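Local atomic coordinates of L-asparagine oxygenase (Streptomyces coelicolor, PDB entry 2OG5), a protein that catalyses the iron(II)- and 2-oxoglutarate-dependent 3-hydroxylation of L-asparagine to (2S,3S)-3-hydroxyasparagine, a building block of the calcium-dependent lipopeptide antibiotic. Residues G111-P116 against D324-R329; L218-T223 against L280-A285. All coordinates share one frame; numbering follows the deposited sequence. Where two conformers were deposited one is given.

Contact 1: G111-P116 against D324-R329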
loop_
_atom_site.group_PDB
_atom_site.type_symbol
_atom_site.label_atom_id
_atom_site.label_comp_id
_atom_site.label_asym_id
_atom_site.label_seq_id
_atom_site.Cartn_x
_atom_site.Cartn_y
_atom_site.Cartn_z
ATOM N N GLY A 111 6.132 -7.083 -22.861
ATOM C CA GLY A 111 6.149 -8.455 -22.369
ATOM C C GLY A 111 5.014 -8.831 -21.431
ATOM O O GLY A 111 4.909 -9.994 -21.040
ATOM N N LEU A 112 4.163 -7.867 -21.066
ATOM C CA LEU A 112 3.084 -8.124 -20.103
ATOM C C LEU A 112 1.978 -9.031 -20.653
ATOM O O LEU A 112 1.386 -8.728 -21.688
ATOM C CB LEU A 112 2.436 -6.810 -19.634
ATOM C CG LEU A 112 2.968 -6.103 -18.387
ATOM C CD1 LEU A 112 1.966 -5.019 -17.993
ATOM C CD2 LEU A 112 3.209 -7.059 -17.226
ATOM N N PRO A 113 1.662 -10.122 -19.939
ATOM C CA PRO A 113 0.571 -10.984 -20.364
ATOM C C PRO A 113 -0.776 -10.332 -20.080
ATOM O O PRO A 113 -0.814 -9.246 -19.503
ATOM C CB PRO A 113 0.756 -12.220 -19.484
ATOM C CG PRO A 113 1.351 -11.704 -18.256
ATOM C CD PRO A 113 2.275 -10.609 -18.692
ATOM N N PRO A 114 -1.876 -10.988 -20.476
ATOM C CA PRO A 114 -3.197 -10.480 -20.107
ATOM C C PRO A 114 -3.346 -10.371 -18.589
ATOM O O PRO A 114 -2.731 -11.134 -17.836
ATOM C CB PRO A 114 -4.157 -11.525 -20.678
ATOM C CG PRO A 114 -3.384 -12.238 -21.724
ATOM C CD PRO A 114 -1.962 -12.222 -21.273
ATOM N N THR A 115 -4.146 -9.414 -18.139
ATOM C CA THR A 115 -4.326 -9.200 -16.721
ATOM C C THR A 115 -4.916 -10.464 -16.085
ATOM O O THR A 115 -5.921 -10.981 -16.582
ATOM C CB THR A 115 -5.268 -8.012 -16.489
ATOM O OG1 THR A 115 -4.734 -6.852 -17.145
ATOM C CG2 THR A 115 -5.449 -7.732 -15.010
ATOM N N PRO A 116 -4.294 -10.971 -15.000
ATOM C CA PRO A 116 -4.850 -12.144 -14.311
ATOM C C PRO A 116 -6.277 -11.909 -13.823
ATOM O O PRO A 116 -6.655 -10.773 -13.536
ATOM C CB PRO A 116 -3.906 -12.339 -13.116
ATOM C CG PRO A 116 -2.677 -11.631 -13.461
ATOM C CD PRO A 116 -3.044 -10.508 -14.369
ATOM N N ASP A 324 -7.825 -5.246 -18.324
ATOM C CA ASP A 324 -8.153 -4.465 -17.132
ATOM C C ASP A 324 -6.948 -3.991 -16.319
ATOM O O ASP A 324 -5.827 -4.472 -16.479
ATOM C CB ASP A 324 -9.087 -5.257 -16.203
ATOM C CG ASP A 324 -10.496 -5.383 -16.754
ATOM O OD1 ASP A 324 -11.139 -4.331 -16.984
ATOM O OD2 ASP A 324 -10.963 -6.525 -16.909
ATOM N N ARG A 325 -7.245 -3.017 -15.458
ATOM C CA ARG A 325 -6.340 -2.473 -14.444
ATOM C C ARG A 325 -5.523 -3.567 -13.765
ATOM O O ARG A 325 -6.088 -4.546 -13.308
ATOM C CB ARG A 325 -7.208 -1.763 -13.395
ATOM C CG ARG A 325 -6.493 -0.946 -12.333
ATOM C CD ARG A 325 -7.551 -0.287 -11.435
ATOM N NE ARG A 325 -7.046 0.728 -10.509
ATOM C CZ ARG A 325 -6.823 0.539 -9.211
ATOM N NH1 ARG A 325 -7.008 -0.649 -8.643
ATOM N NH2 ARG A 325 -6.392 1.542 -8.474
ATOM N N TRP A 326 -4.211 -3.371 -13.666
ATOM C CA TRP A 326 -3.316 -4.332 -13.019
ATOM C C TRP A 326 -2.279 -3.551 -12.224
ATOM O O TRP A 326 -1.422 -2.882 -12.820
ATOM C CB TRP A 326 -2.614 -5.203 -14.065
ATOM C CG TRP A 326 -1.817 -6.365 -13.526
ATOM C CD1 TRP A 326 -1.585 -6.684 -12.208
ATOM C CD2 TRP A 326 -1.116 -7.350 -14.297
ATOM N NE1 TRP A 326 -0.813 -7.807 -12.127
ATOM C CE2 TRP A 326 -0.505 -8.236 -13.388
ATOM C CE3 TRP A 326 -0.964 -7.583 -15.671
ATOM C CZ2 TRP A 326 0.248 -9.330 -13.801
ATOM C CZ3 TRP A 326 -0.202 -8.679 -16.082
ATOM C CH2 TRP A 326 0.392 -9.533 -15.144
ATOM N N LEU A 327 -2.370 -3.609 -10.897
ATOM C CA LEU A 327 -1.305 -3.098 -10.026
ATOM C C LEU A 327 -0.650 -4.274 -9.335
ATOM O O LEU A 327 -1.262 -5.325 -9.169
ATOM C CB LEU A 327 -1.827 -2.145 -8.944
ATOM C CG LEU A 327 -2.909 -1.147 -9.301
ATOM C CD1 LEU A 327 -3.324 -0.321 -8.081
ATOM C CD2 LEU A 327 -2.480 -0.232 -10.448
ATOM N N GLN A 328 0.600 -4.089 -8.923
ATOM C CA GLN A 328 1.223 -4.998 -7.966
ATOM C C GLN A 328 1.556 -4.225 -6.691
ATOM O O GLN A 328 1.927 -3.049 -6.733
ATOM C CB GLN A 328 2.433 -5.701 -8.571
ATOM C CG GLN A 328 1.974 -6.715 -9.617
ATOM C CD GLN A 328 3.068 -7.565 -10.210
ATOM O OE1 GLN A 328 4.199 -7.106 -10.430
ATOM N NE2 GLN A 328 2.726 -8.815 -10.514
ATOM N N ARG A 329 1.362 -4.898 -5.561
ATOM C CA ARG A 329 1.420 -4.278 -4.262
ATOM C C ARG A 329 2.438 -4.975 -3.372
ATOM O O ARG A 329 2.489 -6.200 -3.296
ATOM C CB ARG A 329 0.048 -4.354 -3.596
ATOM C CG ARG A 329 -0.014 -3.623 -2.264
ATOM C CD ARG A 329 -1.376 -3.713 -1.669
ATOM N NE ARG A 329 -1.698 -5.082 -1.305
ATOM C CZ ARG A 329 -2.901 -5.492 -0.928
ATOM N NH1 ARG A 329 -3.915 -4.647 -0.873
ATOM N NH2 ARG A 329 -3.089 -6.771 -0.630
#
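The indole of W326 carries P116 on one face and P113 at its edge. CD of P116 sits 3.4 Å from the centroid of the W326 six-membered ring and only 7° off the ring normal, a CH-pi contact in which the pyrrolidine stands at about a right angle to the indole. At the edge, CG of P113 lies in the ring plane, 3.9 Å from W326 CH2, and the carbonyl P113 O approaches W326 CZ3 at 3.5 Å. L112 adds its CD2 obliquely, 3.9 Å from the same CZ3. With CG anti to the backbone N (chi1 -171°), the indole reaches from strand 326-333 into the proline-rich loop, while W326 NE1 is hydrogen-bonded to D157 OD1.

Beyond the ring, T115 OG1 donates to D324 O at 2.7 Å, tilted 21° from the carbonyl plane. CG2 of T115 packs at 3.9 Å against W326 CB. R198 NH1 is hydrogen-bonded to both T115 OG1 and P113 O, joining the loop to the region after strand 191-196.

The loop thus covers the start of a jelly-roll strand: R325, just before it, binds 2-oxoglutarate, and R329, on it, binds L-asparagine. Chemically, one CH-pi contact and the methyl packing of T115 accompany the one hydrogen bond between the segments, which anchors the backbone at D324 O; R325 O, near T115 CG2, is buried without a partner in the model.

Contact 2: L218-T223 against L280-A285; sequences LLSDST and LRELQA
E282 reaches from helix 274-290 to the N-terminal turn of helix 221-227, where S220 is the N-cap. Its side chain leaves the helix with CG anti to the backbone N (chi1 -167°) and stays extended to the carboxylate. CB lies 3.7 Å from T223 OG1, and CG passes L219 CD2 at 4.2 Å, the two side chains running in opposite directions. At the tip the carboxylate oxygens divide the work. OE1 takes the hydroxyl of S220, with OG 2.8 Å away on its syn lone pair; T223 OG1 also lies against OE1, but so close that the details of that bond are doubtful. OE2 accepts S220 N at 2.9 Å, again on the syn side but 22° out of the carboxylate plane. Two bonds to S220, one from its backbone and one from its hydroxyl, thus hold the carboxylate across the helix start. S220 OG in turn accepts a weak capping bond from T223 N. Together with a water, the two S220 donors would probably favour the ionised carboxylate. Alongside, L219 CD1 meets L283 CD1 at 4.2 Å, and L219 also packs on V224 and L227, an apolar layer beside the polar one. That water completes the join, donating to E282 OE2 at 2.9 Å and to L218 O at 3.1 Å.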
loop_
_atom_site.group_PDB
_atom_site.type_symbol
_atom_site.label_atom_id
_atom_site.label_comp_id
_atom_site.label_asym_id
_atom_site.label_seq_id
_atom_site.Cartn_x
_atom_site.Cartn_y
_atom_site.Cartn_z
ATOM N N LEU A 218 -9.669 20.628 10.479
ATOM C CA LEU A 218 -11.037 20.931 10.036
ATOM C C LEU A 218 -12.124 20.258 10.883
ATOM O O LEU A 218 -13.303 20.625 10.794
ATOM C CB LEU A 218 -11.214 20.495 8.580
ATOM C CG LEU A 218 -10.147 20.944 7.579
ATOM C CD1 LEU A 218 -10.429 20.352 6.205
ATOM C CD2 LEU A 218 -10.071 22.466 7.518
ATOM N N LEU A 219 -11.749 19.273 11.691
ATOM C CA LEU A 219 -12.717 18.512 12.479
ATOM C C LEU A 219 -13.215 19.301 13.682
ATOM O O LEU A 219 -12.469 20.096 14.255
ATOM C CB LEU A 219 -12.088 17.210 12.968
ATOM C CG LEU A 219 -11.620 16.247 11.882
ATOM C CD1 LEU A 219 -10.922 15.067 12.523
ATOM C CD2 LEU A 219 -12.801 15.799 11.035
ATOM N N SER A 220 -14.461 19.053 14.076
ATOM C CA SER A 220 -15.038 19.709 15.245
ATOM C C SER A 220 -14.417 19.165 16.527
ATOM O O SER A 220 -13.941 18.025 16.574
ATOM C CB SER A 220 -16.563 19.538 15.269
ATOM O OG SER A 220 -16.950 18.193 15.488
ATOM N N ASP A 221 -14.419 19.988 17.571
ATOM C CA ASP A 221 -13.827 19.603 18.847
ATOM C C ASP A 221 -14.409 18.300 19.391
ATOM O O ASP A 221 -13.673 17.465 19.916
ATOM C CB ASP A 221 -14.006 20.717 19.887
ATOM C CG ASP A 221 -13.080 21.909 19.651
ATOM O OD1 ASP A 221 -12.124 21.795 18.857
ATOM O OD2 ASP A 221 -13.311 22.966 20.277
ATOM N N SER A 222 -15.723 18.137 19.270
ATOM C CA SER A 222 -16.402 16.936 19.759
ATOM C C SER A 222 -15.935 15.696 18.996
ATOM O O SER A 222 -15.747 14.635 19.593
ATOM C CB SER A 222 -17.932 17.086 19.676
ATOM O OG SER A 222 -18.380 17.413 18.368
ATOM N N THR A 223 -15.749 15.839 17.685
ATOM C CA THR A 223 -15.235 14.753 16.858
ATOM C C THR A 223 -13.795 14.428 17.238
ATOM O O THR A 223 -13.469 13.263 17.441
ATOM C CB THR A 223 -15.375 15.071 15.358
ATOM O OG1 THR A 223 -16.758 14.959 14.999
ATOM C CG2 THR A 223 -14.555 14.106 14.498
ATOM N N LEU A 280 -16.965 9.163 13.274
ATOM C CA LEU A 280 -16.633 8.435 12.041
ATOM C C LEU A 280 -17.319 9.026 10.813
ATOM O O LEU A 280 -16.727 9.070 9.731
ATOM C CB LEU A 280 -17.002 6.957 12.155
ATOM C CG LEU A 280 -16.155 6.124 13.115
ATOM C CD1 LEU A 280 -16.697 4.706 13.184
ATOM C CD2 LEU A 280 -14.673 6.122 12.732
ATOM N N ARG A 281 -18.570 9.463 10.971
ATOM C CA ARG A 281 -19.280 10.098 9.872
ATOM C C ARG A 281 -18.593 11.404 9.470
ATOM O O ARG A 281 -18.403 11.661 8.285
ATOM C CB ARG A 281 -20.747 10.332 10.229
ATOM C CG ARG A 281 -21.566 9.049 10.239
ATOM C CD ARG A 281 -23.058 9.322 10.298
ATOM N NE ARG A 281 -23.469 9.915 11.563
ATOM C CZ ARG A 281 -23.869 9.235 12.641
ATOM N NH1 ARG A 281 -23.919 7.904 12.646
ATOM N NH2 ARG A 281 -24.219 9.902 13.732
ATOM N N GLU A 282 -18.187 12.214 10.448
ATOM C CA GLU A 282 -17.509 13.472 10.127
ATOM C C GLU A 282 -16.130 13.223 9.519
ATOM O O GLU A 282 -15.711 13.928 8.595
ATOM C CB GLU A 282 -17.384 14.390 11.354
ATOM C CG GLU A 282 -16.965 15.813 10.960
ATOM C CD GLU A 282 -16.724 16.747 12.129
ATOM O OE1 GLU A 282 -17.277 16.511 13.225
ATOM O OE2 GLU A 282 -15.978 17.736 11.938
ATOM N N LEU A 283 -15.419 12.230 10.046
ATOM C CA LEU A 283 -14.107 11.875 9.519
ATOM C C LEU A 283 -14.208 11.441 8.059
ATOM O O LEU A 283 -13.452 11.926 7.215
ATOM C CB LEU A 283 -13.492 10.771 10.371
ATOM C CG LEU A 283 -12.056 10.363 10.048
ATOM C CD1 LEU A 283 -11.101 11.520 10.283
ATOM C CD2 LEU A 283 -11.652 9.148 10.879
ATOM N N GLN A 284 -15.155 10.555 7.761
ATOM C CA GLN A 284 -15.411 10.125 6.382
ATOM C C GLN A 284 -15.693 11.310 5.462
ATOM O O GLN A 284 -15.156 11.383 4.351
ATOM C CB GLN A 284 -16.567 9.114 6.332
ATOM C CG GLN A 284 -17.168 8.821 4.922
ATOM C CD GLN A 284 -16.188 8.243 3.913
ATOM O OE1 GLN A 284 -15.180 7.647 4.276
ATOM N NE2 GLN A 284 -16.494 8.415 2.622
ATOM N N ALA A 285 -16.540 12.233 5.915
ATOM C CA ALA A 285 -16.868 13.418 5.125
ATOM C C ALA A 285 -15.634 14.231 4.754
ATOM O O ALA A 285 -15.497 14.653 3.608
ATOM C CB ALA A 285 -17.870 14.298 5.872
HETATM O O HOH W 1 -16.365 20.525 11.145
#

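Overall arrangement
From the N terminus, the chain passes strand 99-103 and enters the loop holding 111-116, the first half of contact 1. It then supplies the iron ligands H179 and E181 and strand 207-211 before reaching 218-223. Contact 2 closes the shorter loop when helix 274-290 returns to helix 221-227. The chain next adds the third ligand, H311, and contact 1 closes last, at the start of strand 326-333. Contact 2 therefore falls wholly within the larger loop, with no crossing. The two lie on opposite sides of the chain's centre, about 37 Å apart between centres: contact 1 ties a loop to the mixed sheet of the jelly-roll, contact 2 joins two helices.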